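Local coordinates for UDP-N-acetylglucosamine 4,6-dehydratase (Vibrio fischeri, PDB 3PVZ), which probably acts as an NAD-dependent lyase that removes water from the sugar of UDP-N-acetylglucosamine, at residues Phe56-Asp67 and Phe84-Ala95. Sequence-based numbering, arbitrary orientation.
Sequences FKRNPQKLHVVD and FGYINGDFQTFA. With NAD (nicotinamide-adenine-dinucleotide), chain E.
Phe56 and Phe91 form a T-shaped pair: the edge of Phe56 meets the face of Phe91, with centroids 5.1 Å apart and planes at 83°. With chi1 at 178° the Phe91 ring swings away from its own backbone N and lies alongside Leu63, whose CD2 meets Phe91 CD1; Val65 CG2 touches CE1. Branching lets Ile87 fill two places: CG2 sits over a face of Phe56, while CD1 reaches Pro60 CD. Lys57 CB sits over the centre of the Phe84 ring in a CH-pi contact, and the ammonium of Lys57 forms a salt bridge with Glu54.

The backbones pair as parallel strands 62-66 and 90-94, joined through helix 70-83 in a right-handed beta-alpha-beta crossover of the Rossmann fold. Bonds include Asp90 N to Gln61 O (2.9 Å). Glycine suits position 89, where a CB would strike Pro60 O and Gln61 O. Beyond the strand end, the two carboxylate oxygens of Asp67 match two ribose hydroxyls of NAD: OD1 accepts from O2B (2.7 Å), OD2 from O3B (2.6 Å).

On the sheet face opposite Leu63, the His64 ring lies between Lys62 CE and Phe94 CE2. Its NE2 bonds weakly to Asp90 OD1 (3.3 Å); ND1 is hydrogen-bonded to the Tyr113 hydroxyl. Gln92 NE2 donates to the syn lone pair of the same OD1 (3.0 Å), steadying the carboxylate.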
loop_
_atom_site.group_PDB
_atom_site.type_symbol
_atom_site.label_atom_id
_atom_site.label_comp_id
_atom_site.label_asym_id
_atom_site.label_seq_id
_atom_site.Cartn_x
_atom_site.Cartn_y
_atom_site.Cartn_z
ATOM N N PHE A 56 16.796 14.282 -1.807
ATOM C CA PHE A 56 16.319 15.557 -1.321
ATOM C C PHE A 56 17.389 16.368 -0.550
ATOM O O PHE A 56 17.491 17.576 -0.719
ATOM C CB PHE A 56 15.097 15.337 -0.427
ATOM C CG PHE A 56 14.375 16.604 -0.098
ATOM C CD1 PHE A 56 14.800 17.390 0.933
ATOM C CD2 PHE A 56 13.300 17.028 -0.851
ATOM C CE1 PHE A 56 14.162 18.574 1.225
ATOM C CE2 PHE A 56 12.628 18.225 -0.540
ATOM C CZ PHE A 56 13.084 18.988 0.517
ATOM N N LYS A 57 18.156 15.711 0.306
ATOM C CA LYS A 57 19.122 16.393 1.170
ATOM C C LYS A 57 20.304 16.933 0.361
ATOM O O LYS A 57 21.087 17.738 0.874
ATOM C CB LYS A 57 19.617 15.426 2.271
ATOM C CG LYS A 57 20.451 14.247 1.814
ATOM C CD LYS A 57 21.163 13.491 2.973
ATOM C CE LYS A 57 20.309 12.391 3.574
ATOM N NZ LYS A 57 21.101 11.437 4.507
ATOM N N ARG A 58 20.452 16.466 -0.884
ATOM C CA ARG A 58 21.508 16.959 -1.780
ATOM C C ARG A 58 20.984 17.982 -2.809
ATOM O O ARG A 58 21.621 18.226 -3.864
ATOM C CB ARG A 58 22.139 15.777 -2.486
ATOM C CG ARG A 58 22.991 14.937 -1.479
ATOM C CD ARG A 58 23.628 13.787 -2.120
ATOM N NE ARG A 58 24.492 13.082 -1.184
ATOM C CZ ARG A 58 24.106 12.069 -0.376
ATOM N NH1 ARG A 58 22.847 11.604 -0.361
ATOM N NH2 ARG A 58 24.988 11.515 0.446
ATOM N N ASN A 59 19.800 18.522 -2.501
ATOM C CA ASN A 59 19.234 19.714 -3.127
ATOM C C ASN A 59 19.032 19.605 -4.644
ATOM O O ASN A 59 19.657 20.325 -5.384
ATOM C CB ASN A 59 20.112 20.908 -2.790
ATOM C CG ASN A 59 19.563 22.197 -3.314
ATOM O OD1 ASN A 59 18.348 22.423 -3.288
ATOM N ND2 ASN A 59 20.443 23.022 -3.896
ATOM N N PRO A 60 18.170 18.693 -5.086
ATOM C CA PRO A 60 17.966 18.349 -6.478
ATOM C C PRO A 60 17.178 19.415 -7.267
ATOM O O PRO A 60 16.330 20.112 -6.685
ATOM C CB PRO A 60 17.083 17.137 -6.404
ATOM C CG PRO A 60 16.258 17.341 -5.175
ATOM C CD PRO A 60 17.213 17.996 -4.198
ATOM N N GLN A 61 17.366 19.447 -8.596
ATOM C CA GLN A 61 16.708 20.460 -9.425
ATOM C C GLN A 61 15.227 20.145 -9.459
ATOM O O GLN A 61 14.359 21.016 -9.410
ATOM C CB GLN A 61 17.294 20.437 -10.818
ATOM C CG GLN A 61 17.855 21.666 -11.446
ATOM C CD GLN A 61 18.339 21.294 -12.872
ATOM O OE1 GLN A 61 17.692 20.539 -13.469
ATOM N NE2 GLN A 61 19.467 21.778 -13.344
ATOM N N LYS A 62 14.936 18.859 -9.513
ATOM C CA LYS A 62 13.594 18.324 -9.730
ATOM C C LYS A 62 13.556 16.944 -9.070
ATOM O O LYS A 62 14.457 16.129 -9.288
ATOM C CB LYS A 62 13.263 18.226 -11.225
ATOM C CG LYS A 62 11.808 17.852 -11.484
ATOM C CD LYS A 62 11.486 17.793 -12.936
ATOM C CE LYS A 62 9.992 17.488 -13.193
ATOM N NZ LYS A 62 9.822 17.237 -14.663
ATOM N N LEU A 63 12.530 16.743 -8.223
ATOM C CA LEU A 63 12.254 15.502 -7.587
ATOM C C LEU A 63 10.766 15.240 -7.440
ATOM O O LEU A 63 10.054 15.890 -6.665
ATOM C CB LEU A 63 13.013 15.425 -6.266
ATOM C CG LEU A 63 12.645 14.285 -5.297
ATOM C CD1 LEU A 63 12.958 12.992 -6.015
ATOM C CD2 LEU A 63 13.332 14.356 -3.914
ATOM N N HIS A 64 10.294 14.274 -8.207
ATOM C CA HIS A 64 8.898 13.889 -8.224
ATOM C C HIS A 64 8.766 12.491 -7.674
ATOM O O HIS A 64 9.488 11.600 -8.091
ATOM C CB HIS A 64 8.319 13.935 -9.617
ATOM C CG HIS A 64 8.040 15.311 -10.119
ATOM N ND1 HIS A 64 7.354 15.541 -11.296
ATOM C CD2 HIS A 64 8.344 16.529 -9.611
ATOM C CE1 HIS A 64 7.237 16.852 -11.489
ATOM N NE2 HIS A 64 7.853 17.471 -10.481
ATOM N N VAL A 65 7.884 12.340 -6.659
ATOM C CA VAL A 65 7.654 11.067 -5.991
ATOM C C VAL A 65 6.264 10.528 -6.349
ATOM O O VAL A 65 5.287 11.247 -6.276
ATOM C CB VAL A 65 7.757 11.239 -4.448
ATOM C CG1 VAL A 65 7.829 9.902 -3.768
ATOM C CG2 VAL A 65 8.995 12.122 -4.093
ATOM N N VAL A 66 6.159 9.276 -6.729
ATOM C CA VAL A 66 4.873 8.657 -7.103
ATOM C C VAL A 66 4.621 7.340 -6.380
ATOM O O VAL A 66 5.458 6.471 -6.370
ATOM C CB VAL A 66 4.869 8.389 -8.581
ATOM C CG1 VAL A 66 3.496 7.705 -9.051
ATOM C CG2 VAL A 66 5.077 9.706 -9.354
ATOM N N ASP A 67 3.454 7.166 -5.762
ATOM C CA ASP A 67 3.171 5.942 -5.020
ATOM C C ASP A 67 1.690 5.888 -4.780
ATOM O O ASP A 67 1.039 6.920 -4.677
ATOM C CB ASP A 67 3.894 5.972 -3.659
ATOM C CG ASP A 67 3.991 4.625 -3.021
ATOM O OD1 ASP A 67 2.949 4.070 -2.545
ATOM O OD2 ASP A 67 5.147 4.155 -2.929
ATOM N N PHE A 84 14.886 18.067 6.842
ATOM C CA PHE A 84 15.659 18.854 5.870
ATOM C C PHE A 84 15.076 20.188 5.550
ATOM O O PHE A 84 15.784 21.081 5.112
ATOM C CB PHE A 84 15.836 18.063 4.578
ATOM C CG PHE A 84 16.291 16.637 4.790
ATOM C CD1 PHE A 84 17.387 16.355 5.582
ATOM C CD2 PHE A 84 15.648 15.586 4.129
ATOM C CE1 PHE A 84 17.821 15.035 5.767
ATOM C CE2 PHE A 84 16.067 14.251 4.297
ATOM C CZ PHE A 84 17.133 13.969 5.105
ATOM N N GLY A 85 13.780 20.347 5.732
ATOM C CA GLY A 85 13.140 21.620 5.421
ATOM C C GLY A 85 12.729 21.662 3.941
ATOM O O GLY A 85 12.056 20.760 3.466
ATOM N N TYR A 86 13.113 22.730 3.252
ATOM C CA TYR A 86 12.620 23.048 1.919
ATOM C C TYR A 86 13.778 23.322 0.991
ATOM O O TYR A 86 14.866 23.642 1.442
ATOM C CB TYR A 86 11.689 24.272 1.941
ATOM C CG TYR A 86 10.523 24.113 2.903
ATOM C CD1 TYR A 86 9.297 23.663 2.456
ATOM C CD2 TYR A 86 10.669 24.375 4.264
ATOM C CE1 TYR A 86 8.224 23.491 3.329
ATOM C CE2 TYR A 86 9.598 24.218 5.151
ATOM C CZ TYR A 86 8.382 23.780 4.669
ATOM O OH TYR A 86 7.310 23.596 5.509
ATOM N N ILE A 87 13.521 23.122 -0.301
ATOM C CA ILE A 87 14.461 23.397 -1.357
ATOM C C ILE A 87 13.820 24.308 -2.398
ATOM O O ILE A 87 12.611 24.476 -2.407
ATOM C CB ILE A 87 14.926 22.087 -2.076
ATOM C CG1 ILE A 87 13.719 21.353 -2.711
ATOM C CG2 ILE A 87 15.730 21.220 -1.117
ATOM C CD1 ILE A 87 14.070 20.050 -3.354
ATOM N N ASN A 88 14.635 24.865 -3.306
ATOM C CA ASN A 88 14.121 25.831 -4.303
ATOM C C ASN A 88 13.532 25.104 -5.495
ATOM O O ASN A 88 12.705 25.659 -6.192
ATOM C CB ASN A 88 15.240 26.671 -4.865
ATOM C CG ASN A 88 15.876 27.554 -3.830
ATOM O OD1 ASN A 88 15.221 27.979 -2.834
ATOM N ND2 ASN A 88 17.175 27.874 -4.072
ATOM N N GLY A 89 13.997 23.872 -5.685
ATOM C CA GLY A 89 13.702 23.049 -6.869
ATOM C C GLY A 89 12.320 22.452 -6.815
ATOM O O GLY A 89 11.524 22.762 -5.931
ATOM N N ASP A 90 12.020 21.644 -7.829
ATOM C CA ASP A 90 10.668 21.268 -8.117
ATOM C C ASP A 90 10.437 19.938 -7.415
ATOM O O ASP A 90 10.658 18.864 -8.019
ATOM C CB ASP A 90 10.543 21.183 -9.649
ATOM C CG ASP A 90 9.212 20.692 -10.136
ATOM O OD1 ASP A 90 8.267 20.527 -9.339
ATOM O OD2 ASP A 90 9.116 20.456 -11.368
ATOM N N PHE A 91 9.974 20.023 -6.158
ATOM C CA PHE A 91 9.632 18.855 -5.353
ATOM C C PHE A 91 8.106 18.677 -5.282
ATOM O O PHE A 91 7.377 19.565 -4.852
ATOM C CB PHE A 91 10.186 18.967 -3.912
ATOM C CG PHE A 91 9.803 17.802 -3.059
ATOM C CD1 PHE A 91 10.319 16.580 -3.301
ATOM C CD2 PHE A 91 8.839 17.927 -2.067
ATOM C CE1 PHE A 91 9.959 15.473 -2.555
ATOM C CE2 PHE A 91 8.468 16.833 -1.338
ATOM C CZ PHE A 91 9.048 15.593 -1.583
ATOM N N GLN A 92 7.622 17.543 -5.765
ATOM C CA GLN A 92 6.183 17.247 -5.763
ATOM C C GLN A 92 5.932 15.754 -5.623
ATOM O O GLN A 92 6.681 14.925 -6.139
ATOM C CB GLN A 92 5.507 17.747 -7.026
ATOM C CG GLN A 92 5.638 19.240 -7.355
ATOM C CD GLN A 92 4.763 19.618 -8.553
ATOM O OE1 GLN A 92 3.532 19.560 -8.442
ATOM N NE2 GLN A 92 5.401 19.905 -9.743
ATOM N N THR A 93 4.796 15.440 -5.010
ATOM C CA THR A 93 4.383 14.094 -4.781
ATOM C C THR A 93 3.010 13.865 -5.442
ATOM O O THR A 93 2.193 14.745 -5.519
ATOM C CB THR A 93 4.317 13.828 -3.263
ATOM O OG1 THR A 93 3.240 14.595 -2.736
ATOM C CG2 THR A 93 5.626 14.263 -2.585
ATOM N N PHE A 94 2.753 12.635 -5.873
ATOM C CA PHE A 94 1.607 12.275 -6.687
ATOM C C PHE A 94 1.222 10.882 -6.259
ATOM O O PHE A 94 1.990 9.926 -6.455
ATOM C CB PHE A 94 2.004 12.213 -8.224
ATOM C CG PHE A 94 2.495 13.542 -8.797
ATOM C CD1 PHE A 94 1.606 14.468 -9.288
ATOM C CD2 PHE A 94 3.843 13.874 -8.769
ATOM C CE1 PHE A 94 2.031 15.705 -9.746
ATOM C CE2 PHE A 94 4.304 15.070 -9.245
ATOM C CZ PHE A 94 3.399 16.011 -9.751
ATOM N N ALA A 95 0.013 10.730 -5.738
ATOM C CA ALA A 95 -0.450 9.436 -5.228
ATOM C C ALA A 95 -1.093 8.649 -6.355
ATOM O O ALA A 95 -2.303 8.448 -6.361
ATOM C CB ALA A 95 -1.465 9.642 -4.060
HETATM P PA NAD E . 7.619 -1.631 0.073
HETATM O O1A NAD E . 6.405 -2.493 0.195
HETATM O O2A NAD E . 7.840 -0.868 1.343
HETATM O O5B NAD E . 7.371 -0.409 -0.915
HETATM C C5B NAD E . 6.901 -0.753 -2.236
HETATM C C4B NAD E . 6.203 0.533 -2.692
HETATM O O4B NAD E . 5.684 0.428 -4.002
HETATM C C3B NAD E . 5.007 0.859 -1.741
HETATM O O3B NAD E . 5.094 2.177 -1.239
HETATM C C2B NAD E . 3.781 0.658 -2.663
HETATM O O2B NAD E . 2.629 1.399 -2.282
HETATM C C1B NAD E . 4.439 1.074 -3.999
HETATM N N9A NAD E . 3.676 0.572 -5.132
HETATM C C8A NAD E . 3.319 -0.698 -5.371
HETATM N N7A NAD E . 2.596 -0.787 -6.439
HETATM C C5A NAD E . 2.541 0.466 -6.985
HETATM C C6A NAD E . 1.923 1.016 -8.104
HETATM N N6A NAD E . 1.267 0.153 -8.948
HETATM N N1A NAD E . 2.021 2.318 -8.351
HETATM C C2A NAD E . 2.677 3.120 -7.519
HETATM N N3A NAD E . 3.250 2.645 -6.441
HETATM C C4A NAD E . 3.207 1.352 -6.151
HETATM O O3 NAD E . 8.864 -2.544 -0.383
HETATM P PN NAD E . 10.377 -2.062 -0.018
HETATM O O1N NAD E . 10.840 -2.740 1.261
HETATM O O2N NAD E . 10.699 -0.625 -0.024
HETATM O O5D NAD E . 11.193 -2.927 -1.165
HETATM C C5D NAD E . 11.147 -2.285 -2.430
HETATM C C4D NAD E . 11.878 -3.156 -3.459
HETATM O O4D NAD E . 13.123 -3.670 -2.890
HETATM C C3D NAD E . 11.027 -4.402 -3.793
HETATM O O3D NAD E . 11.272 -4.910 -5.123
HETATM C C2D NAD E . 11.589 -5.467 -2.824
HETATM O O2D NAD E . 11.368 -6.806 -3.290
HETATM C C1D NAD E . 13.078 -5.123 -2.840
HETATM N N1N NAD E . 13.791 -5.662 -1.672
HETATM C C2N NAD E . 13.420 -5.252 -0.453
HETATM C C3N NAD E . 14.065 -5.712 0.676
HETATM C C7N NAD E . 13.651 -5.295 2.027
HETATM O O7N NAD E . 14.239 -5.825 2.967
HETATM N N7N NAD E . 12.666 -4.413 2.249
HETATM C C4N NAD E . 15.135 -6.630 0.537
HETATM C C5N NAD E . 15.500 -7.017 -0.742
HETATM C C6N NAD E . 14.799 -6.522 -1.843
HETATM O O HOH W 1 16.558 22.404 -5.358
HETATM O O HOH W 2 17.475 24.778 -2.335
#